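Local coordinates for protein translation initiation factor 4E (Ascaris suum, PDB 3M94) that binds the trimethylguanosine (m2,2,7G) cap and, as a member of the eIF4E family, probably brings capped mRNAs to the translation initiation machinery, at residues E113-V119 / S130-R134; L137-L143 / R180-P184. All coordinates share one frame; numbering follows the deposited sequence.

Contact 1 (113-119 with 130-134) is core and contact 2 (137-143 with 180-184) is surface, their centres about 13 Å apart. The first pairs two central strands of the sheet through backbone hydrogen bonds, with most of its residues buried; the second sets the start of helix 139-153 against edge strand 181-183 through apolar side chains and one salt bridge, with no hydrogen bond between its segments. Strand 127-133 leads along the chain into that helix, and both contacts reach the same sheet. They also touch directly: Thr133 OG1 and Asn142 OD1, 3.0 Å apart, probably share a hydrogen bond, and the ring of Tyr114 packs on Val141.

Contact 1 of 2, residues E113-V119 / S130-R134; sequences EYICGAV and SLWTR
Cys116 and Gly117 both face Trp132, and the carbonyl oxygen of Trp132 takes both their amides: Cys116 N lies 2.8 Å from Trp132 O, whereas the bond from Gly117 N to the same oxygen is weak. The extra residue shifts the register by one. Beyond it, regular antiparallel pairing resumes, with Trp132 N giving a 2.8 Å bond to Gly117 O, and Val119 and Ser130 exchanging N-H and C=O in both directions. A water lies within hydrogen-bonding distance of Val119 O and Ser130 OG and probably bridges them. At the other end Arg134 closes the pairing twice. Its amide bonds Tyr114 O, and its NE lies 3.0 Å from Glu113 O in a nearly straight bond (172°) with the oxygen in the guanidinium plane. CG between the backbone N and carbonyl carbon (chi1 66°) and a second bend at chi3 bring NE back to Glu113 O, while Asn72 accepts from NH2. Arg134 CB meets Cys116 SG at 3.6 Å, and CG reaches CD1 of the Tyr114 ring. Thr133 OG1 finds a partner outside the hairpin, in Tyr163. On one face of the sheet, Val119 CG2 stands over the five-membered ring of Trp132 in a CH-pi contact, 3.8 Å from the centroid; the indole also meets Trp68 and Phe60 and comes within about 4 Å of the bound cap analogue. On the other face, Ile115 CG2 touches Leu131 CD1 at 3.9 Å, where helices 88-104 and 139-153 cover the sheet. This is a beta hairpin with a classic beta bulge, in the central antiparallel sheet of the eIF4E fold; the hairpin itself carries Asn121, Arg123 and Lys128 of the cap pocket, while Trp68 comes from a loop beside it.

Contact 2 of 2, residues L137-L143 / R180-P184; sequences LKDDVNL and RIVIP
Ile181 and Ile183 point from edge strand 181-183 toward helix 139-153, and Leu143 spans the two. Its CD1 meets Ile183 CD1 at 3.8 Å and Ile181 CG2 at 4.0 Å. With CG anti to the backbone N (chi1 175°), the leucine reaches across to the strand. Ile181 sends CD1 back toward the start of the helix, where it rests 3.8 Å from Asn142 CB and close to the carbonyl oxygen of Asp139, while Ile183 continues onto Gln147 and Lys150. Behind this packed part lies the sheet: both isoleucines touch Trp79, and the strand hydrogen-bonds strand 161-165 through Tyr163 and Ile161. Asn142 is buried here, with its amide engaged away from the strand, ND2 on Asp135 O. The other end is looser and charged. Arg180, just ahead of the strand, bends at chi2 and lays its guanidinium between Leu137, just before the helix, and Asp139 in its first turn. Asp139 OD1 forms a salt bridge with NE at 3.2 Å, while OD2 stands over one face of the guanidinium and Leu137 CD2 covers the opposite face, 3.9 Å from NH2. Carboxylate and guanidinium planes are 51° apart, so the ions do not meet as a flat, two-bond pair. So near the helix start, the negative charge of Asp139 may also suit the helix dipole. The chemistry thus changes along the contact, from apolar packing against the sheet to a charge pair at the more exposed end, which lacks hydrogen-bond geometry and is probably weakened by solvent.

Contact 1 of 2, residues E113-V119 / S130-R134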
loop_
_atom_site.group_PDB
_atom_site.type_symbol
_atom_site.label_atom_id
_atom_site.label_comp_id
_atom_site.label_asym_id
_atom_site.label_seq_id
_atom_site.Cartn_x
_atom_site.Cartn_y
_atom_site.Cartn_z
ATOM N N GLU A 113 6.955 -12.593 -0.642
ATOM C CA GLU A 113 8.102 -12.307 0.234
ATOM C C GLU A 113 8.751 -10.930 -0.036
ATOM O O GLU A 113 9.432 -10.387 0.829
ATOM C CB GLU A 113 9.155 -13.428 0.167
ATOM C CG GLU A 113 9.697 -13.746 -1.237
ATOM C CD GLU A 113 8.959 -14.898 -1.926
ATOM O OE1 GLU A 113 7.690 -14.931 -1.907
ATOM O OE2 GLU A 113 9.664 -15.779 -2.479
ATOM N N TYR A 114 8.538 -10.373 -1.226
ATOM C CA TYR A 114 9.134 -9.081 -1.569
ATOM C C TYR A 114 8.276 -7.870 -1.187
ATOM O O TYR A 114 8.750 -6.743 -1.197
ATOM C CB TYR A 114 9.502 -9.039 -3.050
ATOM C CG TYR A 114 10.638 -9.967 -3.362
ATOM C CD1 TYR A 114 11.955 -9.557 -3.170
ATOM C CD2 TYR A 114 10.398 -11.267 -3.816
ATOM C CE1 TYR A 114 13.017 -10.414 -3.449
ATOM C CE2 TYR A 114 11.445 -12.131 -4.091
ATOM C CZ TYR A 114 12.749 -11.695 -3.906
ATOM O OH TYR A 114 13.786 -12.533 -4.165
ATOM N N ILE A 115 7.018 -8.106 -0.843
ATOM C CA ILE A 115 6.121 -7.028 -0.452
ATOM C C ILE A 115 6.317 -6.617 1.015
ATOM O O ILE A 115 6.261 -7.455 1.913
ATOM C CB ILE A 115 4.660 -7.434 -0.745
ATOM C CG1 ILE A 115 4.439 -7.398 -2.262
ATOM C CG2 ILE A 115 3.652 -6.508 -0.022
ATOM C CD1 ILE A 115 3.305 -8.192 -2.694
ATOM N N CYS A 116 6.540 -5.326 1.253
ATOM C CA CYS A 116 6.668 -4.823 2.610
ATOM C C CYS A 116 5.343 -4.296 3.136
ATOM O O CYS A 116 4.951 -4.613 4.258
ATOM C CB CYS A 116 7.715 -3.721 2.677
ATOM S SG CYS A 116 9.281 -4.297 2.091
ATOM N N GLY A 117 4.664 -3.479 2.335
ATOM C CA GLY A 117 3.351 -2.994 2.719
ATOM C C GLY A 117 2.789 -1.974 1.762
ATOM O O GLY A 117 3.404 -1.676 0.734
ATOM N N ALA A 118 1.627 -1.430 2.106
ATOM C CA ALA A 118 0.962 -0.412 1.283
ATOM C C ALA A 118 0.845 0.933 1.996
ATOM O O ALA A 118 0.782 0.991 3.231
ATOM C CB ALA A 118 -0.412 -0.890 0.893
ATOM N N VAL A 119 0.762 2.004 1.206
ATOM C CA VAL A 119 0.652 3.354 1.745
ATOM C C VAL A 119 -0.354 4.177 0.950
ATOM O O VAL A 119 -0.309 4.214 -0.293
ATOM C CB VAL A 119 2.008 4.105 1.667
ATOM C CG1 VAL A 119 1.912 5.514 2.308
ATOM C CG2 VAL A 119 3.118 3.292 2.303
ATOM N N SER A 130 0.527 3.641 -2.866
ATOM C CA SER A 130 1.804 3.016 -3.204
ATOM C C SER A 130 1.937 1.605 -2.630
ATOM O O SER A 130 1.370 1.301 -1.580
ATOM C CB SER A 130 2.961 3.845 -2.670
ATOM O OG SER A 130 3.066 5.049 -3.381
ATOM N N LEU A 131 2.723 0.770 -3.303
ATOM C CA LEU A 131 3.034 -0.570 -2.785
ATOM C C LEU A 131 4.547 -0.666 -2.649
ATOM O O LEU A 131 5.255 -0.575 -3.641
ATOM C CB LEU A 131 2.471 -1.669 -3.700
ATOM C CG LEU A 131 2.725 -3.150 -3.337
ATOM C CD1 LEU A 131 2.182 -3.509 -1.959
ATOM C CD2 LEU A 131 2.112 -4.077 -4.394
ATOM N N TRP A 132 5.017 -0.857 -1.419
ATOM C CA TRP A 132 6.451 -0.922 -1.099
ATOM C C TRP A 132 6.986 -2.355 -1.169
ATOM O O TRP A 132 6.395 -3.268 -0.583
ATOM C CB TRP A 132 6.726 -0.380 0.312
ATOM C CG TRP A 132 6.564 1.109 0.490
ATOM C CD1 TRP A 132 5.758 1.947 -0.224
ATOM C CD2 TRP A 132 7.196 1.918 1.488
ATOM N NE1 TRP A 132 5.867 3.227 0.247
ATOM C CE2 TRP A 132 6.744 3.243 1.299
ATOM C CE3 TRP A 132 8.123 1.657 2.502
ATOM C CZ2 TRP A 132 7.172 4.303 2.099
ATOM C CZ3 TRP A 132 8.549 2.713 3.306
ATOM C CH2 TRP A 132 8.071 4.021 3.097
ATOM N N THR A 133 8.112 -2.525 -1.877
ATOM C CA THR A 133 8.795 -3.814 -1.999
ATOM C C THR A 133 10.222 -3.713 -1.435
ATOM O O THR A 133 10.763 -2.611 -1.309
ATOM C CB THR A 133 8.832 -4.315 -3.462
ATOM O OG1 THR A 133 9.694 -3.469 -4.240
ATOM C CG2 THR A 133 7.436 -4.293 -4.061
ATOM N N ARG A 134 10.832 -4.854 -1.111
ATOM C CA ARG A 134 12.087 -4.825 -0.353
ATOM C C ARG A 134 13.371 -4.693 -1.183
ATOM O O ARG A 134 14.411 -4.365 -0.635
ATOM C CB ARG A 134 12.170 -5.967 0.678
ATOM C CG ARG A 134 12.249 -7.371 0.135
ATOM C CD ARG A 134 12.582 -8.379 1.256
ATOM N NE ARG A 134 11.440 -8.659 2.135
ATOM C CZ ARG A 134 11.306 -8.213 3.387
ATOM N NH1 ARG A 134 10.223 -8.526 4.096
ATOM N NH2 ARG A 134 12.249 -7.458 3.945
HETATM O O HOH W 1 1.640 6.303 -1.178
#

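Contact 2 of 2, residues L137-L143 / R180-P184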
loop_
_atom_site.group_PDB
_atom_site.type_symbol
_atom_site.label_atom_id
_atom_site.label_comp_id
_atom_site.label_asym_id
_atom_site.label_seq_id
_atom_site.Cartn_x
_atom_site.Cartn_y
_atom_site.Cartn_z
ATOM N N LEU A 137 16.229 -3.572 -7.106
ATOM C CA LEU A 137 16.957 -4.106 -8.266
ATOM C C LEU A 137 16.376 -5.410 -8.823
ATOM O O LEU A 137 16.810 -5.885 -9.868
ATOM C CB LEU A 137 18.454 -4.289 -7.958
ATOM C CG LEU A 137 19.321 -3.119 -7.462
ATOM C CD1 LEU A 137 20.775 -3.577 -7.356
ATOM C CD2 LEU A 137 19.207 -1.841 -8.328
ATOM N N LYS A 138 15.400 -5.984 -8.125
ATOM C CA LYS A 138 14.727 -7.194 -8.592
ATOM C C LYS A 138 13.674 -6.840 -9.637
ATOM O O LYS A 138 12.473 -6.910 -9.363
ATOM C CB LYS A 138 14.088 -7.940 -7.418
ATOM C CG LYS A 138 15.055 -8.804 -6.615
ATOM C CD LYS A 138 15.173 -10.211 -7.180
ATOM C CE LYS A 138 15.935 -11.123 -6.222
ATOM N NZ LYS A 138 16.537 -12.289 -6.924
ATOM N N ASP A 139 14.144 -6.464 -10.829
ATOM C CA ASP A 139 13.293 -5.957 -11.913
ATOM C C ASP A 139 12.168 -6.904 -12.354
ATOM O O ASP A 139 11.017 -6.469 -12.538
ATOM C CB ASP A 139 14.145 -5.581 -13.126
ATOM C CG ASP A 139 14.985 -4.328 -12.896
ATOM O OD1 ASP A 139 14.672 -3.525 -11.987
ATOM O OD2 ASP A 139 15.963 -4.141 -13.640
ATOM N N ASP A 140 12.510 -8.182 -12.536
ATOM C CA ASP A 140 11.528 -9.200 -12.945
ATOM C C ASP A 140 10.392 -9.319 -11.916
ATOM O O ASP A 140 9.213 -9.330 -12.274
ATOM C CB ASP A 140 12.202 -10.560 -13.177
ATOM C CG ASP A 140 13.354 -10.489 -14.183
ATOM O OD1 ASP A 140 14.138 -9.509 -14.152
ATOM O OD2 ASP A 140 13.498 -11.422 -14.997
ATOM N N VAL A 141 10.768 -9.377 -10.641
ATOM C CA VAL A 141 9.831 -9.494 -9.536
ATOM C C VAL A 141 8.966 -8.224 -9.428
ATOM O O VAL A 141 7.738 -8.298 -9.315
ATOM C CB VAL A 141 10.602 -9.778 -8.211
ATOM C CG1 VAL A 141 9.756 -9.460 -6.969
ATOM C CG2 VAL A 141 11.140 -11.222 -8.188
ATOM N N ASN A 142 9.621 -7.065 -9.473
ATOM C CA ASN A 142 8.924 -5.786 -9.411
ATOM C C ASN A 142 7.951 -5.565 -10.565
ATOM O O ASN A 142 6.821 -5.142 -10.340
ATOM C CB ASN A 142 9.931 -4.636 -9.263
ATOM C CG ASN A 142 10.553 -4.602 -7.871
ATOM O OD1 ASN A 142 9.893 -4.919 -6.877
ATOM N ND2 ASN A 142 11.821 -4.244 -7.793
ATOM N N LEU A 143 8.361 -5.914 -11.785
ATOM C CA LEU A 143 7.497 -5.752 -12.941
ATOM C C LEU A 143 6.251 -6.572 -12.707
ATOM O O LEU A 143 5.146 -6.107 -12.949
ATOM C CB LEU A 143 8.189 -6.160 -14.256
ATOM C CG LEU A 143 7.354 -6.148 -15.551
ATOM C CD1 LEU A 143 6.797 -4.758 -15.866
ATOM C CD2 LEU A 143 8.134 -6.711 -16.773
ATOM N N ARG A 180 12.628 3.370 -12.437
ATOM C CA ARG A 180 13.202 2.126 -12.934
ATOM C C ARG A 180 12.290 1.386 -13.928
ATOM O O ARG A 180 12.772 0.764 -14.881
ATOM C CB ARG A 180 13.482 1.210 -11.746
ATOM C CG ARG A 180 14.398 0.072 -12.036
ATOM C CD ARG A 180 15.672 0.248 -11.286
ATOM N NE ARG A 180 16.463 -0.971 -11.322
ATOM C CZ ARG A 180 17.555 -1.135 -12.063
ATOM N NH1 ARG A 180 17.988 -0.153 -12.830
ATOM N NH2 ARG A 180 18.213 -2.286 -12.029
ATOM N N ILE A 181 10.985 1.431 -13.679
ATOM C CA ILE A 181 9.992 0.721 -14.476
ATOM C C ILE A 181 8.738 1.585 -14.620
ATOM O O ILE A 181 8.339 2.253 -13.676
ATOM C CB ILE A 181 9.579 -0.630 -13.822
ATOM C CG1 ILE A 181 10.801 -1.395 -13.289
ATOM C CG2 ILE A 181 8.774 -1.466 -14.806
ATOM C CD1 ILE A 181 10.474 -2.585 -12.397
ATOM N N VAL A 182 8.126 1.566 -15.798
ATOM C CA VAL A 182 6.838 2.218 -16.023
ATOM C C VAL A 182 5.909 1.235 -16.730
ATOM O O VAL A 182 6.351 0.474 -17.576
ATOM C CB VAL A 182 6.976 3.505 -16.876
ATOM C CG1 VAL A 182 5.613 4.216 -17.034
ATOM C CG2 VAL A 182 8.031 4.456 -16.296
ATOM N N ILE A 183 4.629 1.247 -16.373
ATOM C CA ILE A 183 3.616 0.432 -17.038
ATOM C C ILE A 183 2.428 1.347 -17.299
ATOM O O ILE A 183 1.885 1.913 -16.350
ATOM C CB ILE A 183 3.111 -0.766 -16.177
ATOM C CG1 ILE A 183 4.257 -1.626 -15.634
ATOM C CG2 ILE A 183 2.107 -1.621 -16.972
ATOM C CD1 ILE A 183 3.802 -2.690 -14.614
ATOM N N PRO A 184 2.014 1.496 -18.579
ATOM C CA PRO A 184 2.577 0.859 -19.779
ATOM C C PRO A 184 3.966 1.385 -20.118
ATOM O O PRO A 184 4.226 2.581 -19.970
ATOM C CB PRO A 184 1.586 1.255 -20.877
ATOM C CG PRO A 184 1.048 2.573 -20.422
ATOM C CD PRO A 184 0.911 2.415 -18.927
#